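Local coordinates for DNA translocase coupling protein (Clostridium perfringens, PDB 6O1W), which probably binds DNA and ATP as the coupling ATPase of plasmid pCW3 conjugation, this chain being a large part of the longer membrane protein that includes its FtsK/SpoIIIE-type region, at residues A[146-150]-A[170-175]; A[198-203]-A[266-272]. All blocks are in the same frame, centred on the assembly; numbering follows the deposited sequence.

Contact 1: residues A[146-150]-A[170-175]; sequences LRCIL and EFGLEY
The carbonyl oxygen of Glu-170 is gripped by two donors of one guanidinium: Arg-147 NH2 sits 3.2 Å from Glu-170 O, and Arg-147 NE makes a longer, weak bond to the same atom. Arg-147 lies on helix 142-155, which begins at Lys-142 within the Walker A P-loop of this FtsK/SpoIIIE-type ATPase, and its side chain comes close to Ser-143, one of the predicted ATP-binding residues. The contact thus ties the P-loop helix to the loop between strands 159-163 and 179-182. From CG to NE the arginine is extended, which carries the guanidinium from the helix across to the loop. The bond from NH2 is bent, and the donor stands 23° off the plane of the carbonyl.

Glu-170 adds its carboxylate. Its chain folds at chi2 (-57°), and OE2 makes a salt bridge of 3.5 Å to Arg-147 NH2; one water accepts from Arg-147 NH1 and donates to Glu-170 OE2, closing a second path between the charges. Guanidinium and carboxylate planes are turned 65° apart, so they do not meet as a flat, two-pronged pair. Asp-234 offers NH2 a further, weak ion pair at long range.

Closer to the helix the neighbours are aromatic. Phe-171 brings CE1 to 4.1 Å from Arg-147 NE, but the cation-pi geometry is long and at most weakly attractive. Tyr-175 runs at about a right angle to the arginine, its OH lying against the aliphatic part of that chain while hydrogen-bonding to Asp-345. On the strand side Leu-150 packs against Met-162 and Val-232, and its CD2 methyl meets Tyr-175 CE1 at 3.7 Å.

Contact 2: residues A[198-203]-A[266-272]; sequences ENAKRL and LSRATGI
Arg-202 leaves helix 185-209 pointing at the loop, and its CB rests on the methyl of Thr-270, with Arg-202 CB 3.7 Å from Thr-270 CG2. The chain then runs extended, CG to NE, and CD passes close to the Thr-270 carbonyl. At the tip the work is divided. NE turns back along its own helix to Glu-198 OE2, 2.9 Å away in a salt bridge that uses the anti lone pair of that oxygen, while NH2 bonds to the carbonyl of Lys-227 and makes a second, weak bond to OE2. NH1 faces the loop: it reaches Thr-270 O at 2.8 Å in a nearly straight bond (164° at the hydrogen), and Thr-270 O lies in the guanidinium plane, at its edge. With all three nitrogens engaged, the group is fixed in rotation.

In the fold, this loop joins helix 247-266 to strand 272-278, a central parallel strand of the P-loop ATPase sheet, and the contact packs the turn against the long helix 185-209. Gly-271 there has positive phi, and its backbone bonds to Ile-229 of the neighbouring strand.

One helical turn earlier, Asn-199 brings its amide to the loop, CG anti to the backbone N (chi1 -171°). Its OD1 accepts from Thr-270 OG1 at 2.6 Å, the hydroxyl approaching almost in line with the C=O, and Ser-267 CB lies 3.2 Å from the same Asn-199 OD1. Ser-267 itself spends its hydroxyl on Leu-263 O. The amide nitrogen meets the CB of Leu-266.

Apolar side chains add to the contact. Leu-203 CD2 lies 3.8 Å from Thr-270 CG2, and Ile-272 CD1 touches the helix backbone at Asn-199, 3.8 Å from Asn-199 N.

Both contacts belong to the FtsK/SpoIIIE region and consist mostly of buried residues, but contact 2 sits farther out: its centre is about 24 Å from the centre of the chain, that of contact 1 about 17 Å. Each fastens a helix to a loop next to the central sheet through an arginine that donates to a loop carbonyl, yet the elements are different. Contact 1 involves the P-loop helix 142-155 beside the predicted ATP-binding residues; its bonds are bent, water takes part and aromatic side chains touch the arginine. Contact 2, away from the annotated sites, uses helix 185-209; its two bonds across the segments are short, the arginine's nearly straight, with a glutamate of the same helix as ion partner.

Contact 1: residues A[146-150]-A[170-175]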
loop_
_atom_site.group_PDB
_atom_site.type_symbol
_atom_site.label_atom_id
_atom_site.label_comp_id
_atom_site.label_asym_id
_atom_site.label_seq_id
_atom_site.Cartn_x
_atom_site.Cartn_y
_atom_site.Cartn_z
ATOM N N LEU A 146 6.510 -4.597 2.004
ATOM C CA LEU A 146 7.605 -3.950 2.722
ATOM C C LEU A 146 8.920 -4.710 2.573
ATOM O O LEU A 146 9.942 -4.078 2.399
ATOM C CB LEU A 146 7.236 -3.807 4.215
ATOM C CG LEU A 146 5.996 -2.941 4.513
ATOM C CD1 LEU A 146 5.793 -2.809 5.997
ATOM C CD2 LEU A 146 6.110 -1.555 3.868
ATOM N N ARG A 147 8.886 -6.068 2.632
ATOM C CA ARG A 147 10.080 -6.923 2.485
ATOM C C ARG A 147 10.599 -6.909 1.038
ATOM O O ARG A 147 11.803 -7.019 0.832
ATOM C CB ARG A 147 9.813 -8.348 2.980
ATOM C CG ARG A 147 9.605 -8.410 4.497
ATOM C CD ARG A 147 9.349 -9.830 4.961
ATOM N NE ARG A 147 8.930 -9.852 6.363
ATOM C CZ ARG A 147 7.670 -9.978 6.771
ATOM N NH1 ARG A 147 6.688 -10.125 5.890
ATOM N NH2 ARG A 147 7.384 -9.977 8.067
ATOM N N CYS A 148 9.687 -6.748 0.058
ATOM C CA CYS A 148 9.997 -6.604 -1.377
ATOM C C CYS A 148 10.734 -5.276 -1.620
ATOM O O CYS A 148 11.702 -5.241 -2.360
ATOM C CB CYS A 148 8.711 -6.661 -2.196
ATOM S SG CYS A 148 8.988 -6.709 -3.973
ATOM N N ILE A 149 10.257 -4.184 -1.013
ATOM C CA ILE A 149 10.889 -2.851 -1.075
ATOM C C ILE A 149 12.285 -2.946 -0.430
ATOM O O ILE A 149 13.247 -2.453 -1.001
ATOM C CB ILE A 149 10.015 -1.791 -0.353
ATOM C CG1 ILE A 149 8.707 -1.528 -1.166
ATOM C CG2 ILE A 149 10.826 -0.463 -0.122
ATOM C CD1 ILE A 149 7.650 -0.841 -0.394
ATOM N N LEU A 150 12.377 -3.594 0.755
ATOM C CA LEU A 150 13.619 -3.782 1.504
ATOM C C LEU A 150 14.664 -4.487 0.652
ATOM O O LEU A 150 15.800 -4.027 0.597
ATOM C CB LEU A 150 13.332 -4.588 2.792
ATOM C CG LEU A 150 14.525 -5.055 3.638
ATOM C CD1 LEU A 150 15.391 -3.825 4.137
ATOM C CD2 LEU A 150 14.038 -5.911 4.821
ATOM N N GLU A 170 9.265 -11.942 12.760
ATOM C CA GLU A 170 8.958 -11.465 11.408
ATOM C C GLU A 170 10.233 -11.177 10.605
ATOM O O GLU A 170 10.149 -11.038 9.394
ATOM C CB GLU A 170 8.054 -10.218 11.458
ATOM C CG GLU A 170 6.721 -10.431 12.163
ATOM C CD GLU A 170 5.881 -11.554 11.584
ATOM O OE1 GLU A 170 5.812 -12.632 12.220
ATOM O OE2 GLU A 170 5.317 -11.368 10.481
ATOM N N PHE A 171 11.392 -11.022 11.281
ATOM C CA PHE A 171 12.703 -10.774 10.649
ATOM C C PHE A 171 13.710 -11.738 11.246
ATOM O O PHE A 171 14.448 -11.397 12.178
ATOM C CB PHE A 171 13.167 -9.330 10.813
ATOM C CG PHE A 171 12.263 -8.313 10.173
ATOM C CD1 PHE A 171 12.225 -8.164 8.788
ATOM C CD2 PHE A 171 11.485 -7.463 10.956
ATOM C CE1 PHE A 171 11.406 -7.199 8.194
ATOM C CE2 PHE A 171 10.670 -6.497 10.360
ATOM C CZ PHE A 171 10.623 -6.386 8.983
ATOM N N GLY A 172 13.654 -12.965 10.739
ATOM C CA GLY A 172 14.475 -14.080 11.175
ATOM C C GLY A 172 15.960 -13.880 11.060
ATOM O O GLY A 172 16.430 -12.784 10.742
ATOM N N LEU A 173 16.707 -14.958 11.301
ATOM C CA LEU A 173 18.180 -14.954 11.323
ATOM C C LEU A 173 18.822 -14.587 9.984
ATOM O O LEU A 173 19.916 -14.051 9.974
ATOM C CB LEU A 173 18.722 -16.296 11.850
ATOM C CG LEU A 173 18.380 -16.667 13.299
ATOM C CD1 LEU A 173 18.750 -18.107 13.594
ATOM C CD2 LEU A 173 19.038 -15.731 14.299
ATOM N N GLU A 174 18.134 -14.839 8.876
ATOM C CA GLU A 174 18.629 -14.505 7.551
ATOM C C GLU A 174 18.625 -12.993 7.329
ATOM O O GLU A 174 19.553 -12.491 6.693
ATOM C CB GLU A 174 17.880 -15.281 6.460
ATOM C CG GLU A 174 18.110 -16.798 6.520
ATOM C CD GLU A 174 19.543 -17.298 6.414
ATOM O OE1 GLU A 174 20.130 -17.192 5.313
ATOM O OE2 GLU A 174 20.076 -17.806 7.428
ATOM N N TYR A 175 17.642 -12.258 7.940
ATOM C CA TYR A 175 17.554 -10.783 7.911
ATOM C C TYR A 175 18.665 -10.171 8.707
ATOM O O TYR A 175 19.195 -9.143 8.306
ATOM C CB TYR A 175 16.188 -10.266 8.381
ATOM C CG TYR A 175 15.196 -10.360 7.256
ATOM C CD1 TYR A 175 15.164 -9.393 6.251
ATOM C CD2 TYR A 175 14.404 -11.493 7.096
ATOM C CE1 TYR A 175 14.343 -9.538 5.135
ATOM C CE2 TYR A 175 13.558 -11.635 5.996
ATOM C CZ TYR A 175 13.531 -10.653 5.020
ATOM O OH TYR A 175 12.693 -10.772 3.946
HETATM O O HOH W 1 4.459 -11.311 7.556
#

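Contact 2: residues A[198-203]-A[266-272]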
loop_
_atom_site.group_PDB
_atom_site.type_symbol
_atom_site.label_atom_id
_atom_site.label_comp_id
_atom_site.label_asym_id
_atom_site.label_seq_id
_atom_site.Cartn_x
_atom_site.Cartn_y
_atom_site.Cartn_z
ATOM N N GLU A 198 21.690 10.977 13.231
ATOM C CA GLU A 198 22.295 10.746 11.915
ATOM C C GLU A 198 21.624 11.672 10.877
ATOM O O GLU A 198 22.304 12.211 10.013
ATOM C CB GLU A 198 22.215 9.260 11.485
ATOM C CG GLU A 198 22.745 8.983 10.078
ATOM C CD GLU A 198 24.242 9.153 9.844
ATOM O OE1 GLU A 198 25.007 9.048 10.828
ATOM O OE2 GLU A 198 24.655 9.369 8.678
ATOM N N ASN A 199 20.308 11.867 10.998
ATOM C CA ASN A 199 19.565 12.774 10.143
ATOM C C ASN A 199 20.078 14.216 10.344
ATOM O O ASN A 199 20.340 14.910 9.361
ATOM C CB ASN A 199 18.060 12.707 10.439
ATOM C CG ASN A 199 17.289 13.496 9.405
ATOM O OD1 ASN A 199 17.235 13.135 8.251
ATOM N ND2 ASN A 199 16.739 14.611 9.765
ATOM N N ALA A 200 20.253 14.640 11.607
ATOM C CA ALA A 200 20.745 15.996 11.957
ATOM C C ALA A 200 22.147 16.233 11.383
ATOM O O ALA A 200 22.363 17.274 10.790
ATOM C CB ALA A 200 20.708 16.233 13.484
ATOM N N LYS A 201 23.040 15.231 11.442
ATOM C CA LYS A 201 24.398 15.296 10.870
ATOM C C LYS A 201 24.380 15.434 9.329
ATOM O O LYS A 201 25.157 16.209 8.775
ATOM C CB LYS A 201 25.249 14.096 11.301
ATOM C CG LYS A 201 25.561 14.097 12.805
ATOM C CD LYS A 201 26.087 12.751 13.328
ATOM C CE LYS A 201 27.591 12.672 13.327
ATOM N NZ LYS A 201 28.072 11.306 13.649
ATOM N N ARG A 202 23.431 14.752 8.670
ATOM C CA ARG A 202 23.251 14.787 7.216
ATOM C C ARG A 202 22.697 16.121 6.763
ATOM O O ARG A 202 23.216 16.671 5.795
ATOM C CB ARG A 202 22.362 13.634 6.750
ATOM C CG ARG A 202 23.075 12.290 6.849
ATOM C CD ARG A 202 22.259 11.146 6.252
ATOM N NE ARG A 202 23.016 9.901 6.385
ATOM C CZ ARG A 202 22.844 8.817 5.647
ATOM N NH1 ARG A 202 21.903 8.781 4.708
ATOM N NH2 ARG A 202 23.592 7.748 5.855
ATOM N N LEU A 203 21.724 16.700 7.510
ATOM C CA LEU A 203 21.174 18.026 7.192
ATOM C C LEU A 203 22.285 19.080 7.281
ATOM O O LEU A 203 22.333 19.991 6.459
ATOM C CB LEU A 203 20.045 18.421 8.161
ATOM C CG LEU A 203 18.688 17.753 8.026
ATOM C CD1 LEU A 203 17.763 18.226 9.153
ATOM C CD2 LEU A 203 18.030 18.094 6.703
ATOM N N LEU A 266 11.665 15.662 8.624
ATOM C CA LEU A 266 12.943 16.233 8.181
ATOM C C LEU A 266 13.866 15.378 7.309
ATOM O O LEU A 266 14.903 15.916 6.888
ATOM C CB LEU A 266 13.756 16.694 9.406
ATOM C CG LEU A 266 13.151 17.783 10.322
ATOM C CD1 LEU A 266 14.119 18.099 11.484
ATOM C CD2 LEU A 266 12.885 19.073 9.541
ATOM N N SER A 267 13.557 14.090 7.051
ATOM C CA SER A 267 14.511 13.228 6.316
ATOM C C SER A 267 14.303 13.094 4.781
ATOM O O SER A 267 14.856 12.161 4.149
ATOM C CB SER A 267 14.569 11.839 6.938
ATOM O OG SER A 267 13.286 11.266 6.767
ATOM N N ARG A 268 13.607 14.055 4.188
ATOM C CA ARG A 268 13.308 14.141 2.756
ATOM C C ARG A 268 14.557 14.019 1.863
ATOM O O ARG A 268 14.571 13.206 0.955
ATOM C CB ARG A 268 12.630 15.493 2.452
ATOM C CG ARG A 268 11.824 16.093 3.601
ATOM C CD ARG A 268 10.357 16.031 3.252
ATOM N NE ARG A 268 9.657 15.118 4.146
ATOM C CZ ARG A 268 8.658 14.319 3.787
ATOM N NH1 ARG A 268 8.237 14.288 2.527
ATOM N NH2 ARG A 268 8.078 13.542 4.679
ATOM N N ALA A 269 15.597 14.821 2.143
ATOM C CA ALA A 269 16.830 14.955 1.372
ATOM C C ALA A 269 18.013 14.127 1.872
ATOM O O ALA A 269 19.018 14.024 1.164
ATOM C CB ALA A 269 17.231 16.431 1.332
ATOM N N THR A 270 17.917 13.572 3.080
ATOM C CA THR A 270 19.021 12.871 3.758
ATOM C C THR A 270 19.141 11.357 3.457
ATOM O O THR A 270 20.101 10.720 3.902
ATOM C CB THR A 270 18.929 13.117 5.252
ATOM O OG1 THR A 270 17.709 12.569 5.707
ATOM C CG2 THR A 270 19.006 14.613 5.626
ATOM N N GLY A 271 18.205 10.790 2.701
ATOM C CA GLY A 271 18.302 9.379 2.353
ATOM C C GLY A 271 18.067 8.448 3.530
ATOM O O GLY A 271 18.693 7.398 3.620
ATOM N N ILE A 272 17.165 8.816 4.438
ATOM C CA ILE A 272 16.716 7.959 5.530
ATOM C C ILE A 272 15.212 7.740 5.268
ATOM O O ILE A 272 14.416 8.689 5.375
ATOM C CB ILE A 272 17.018 8.507 6.946
ATOM C CG1 ILE A 272 18.513 8.921 7.102
ATOM C CG2 ILE A 272 16.553 7.499 8.026
ATOM C CD1 ILE A 272 18.955 9.431 8.420
#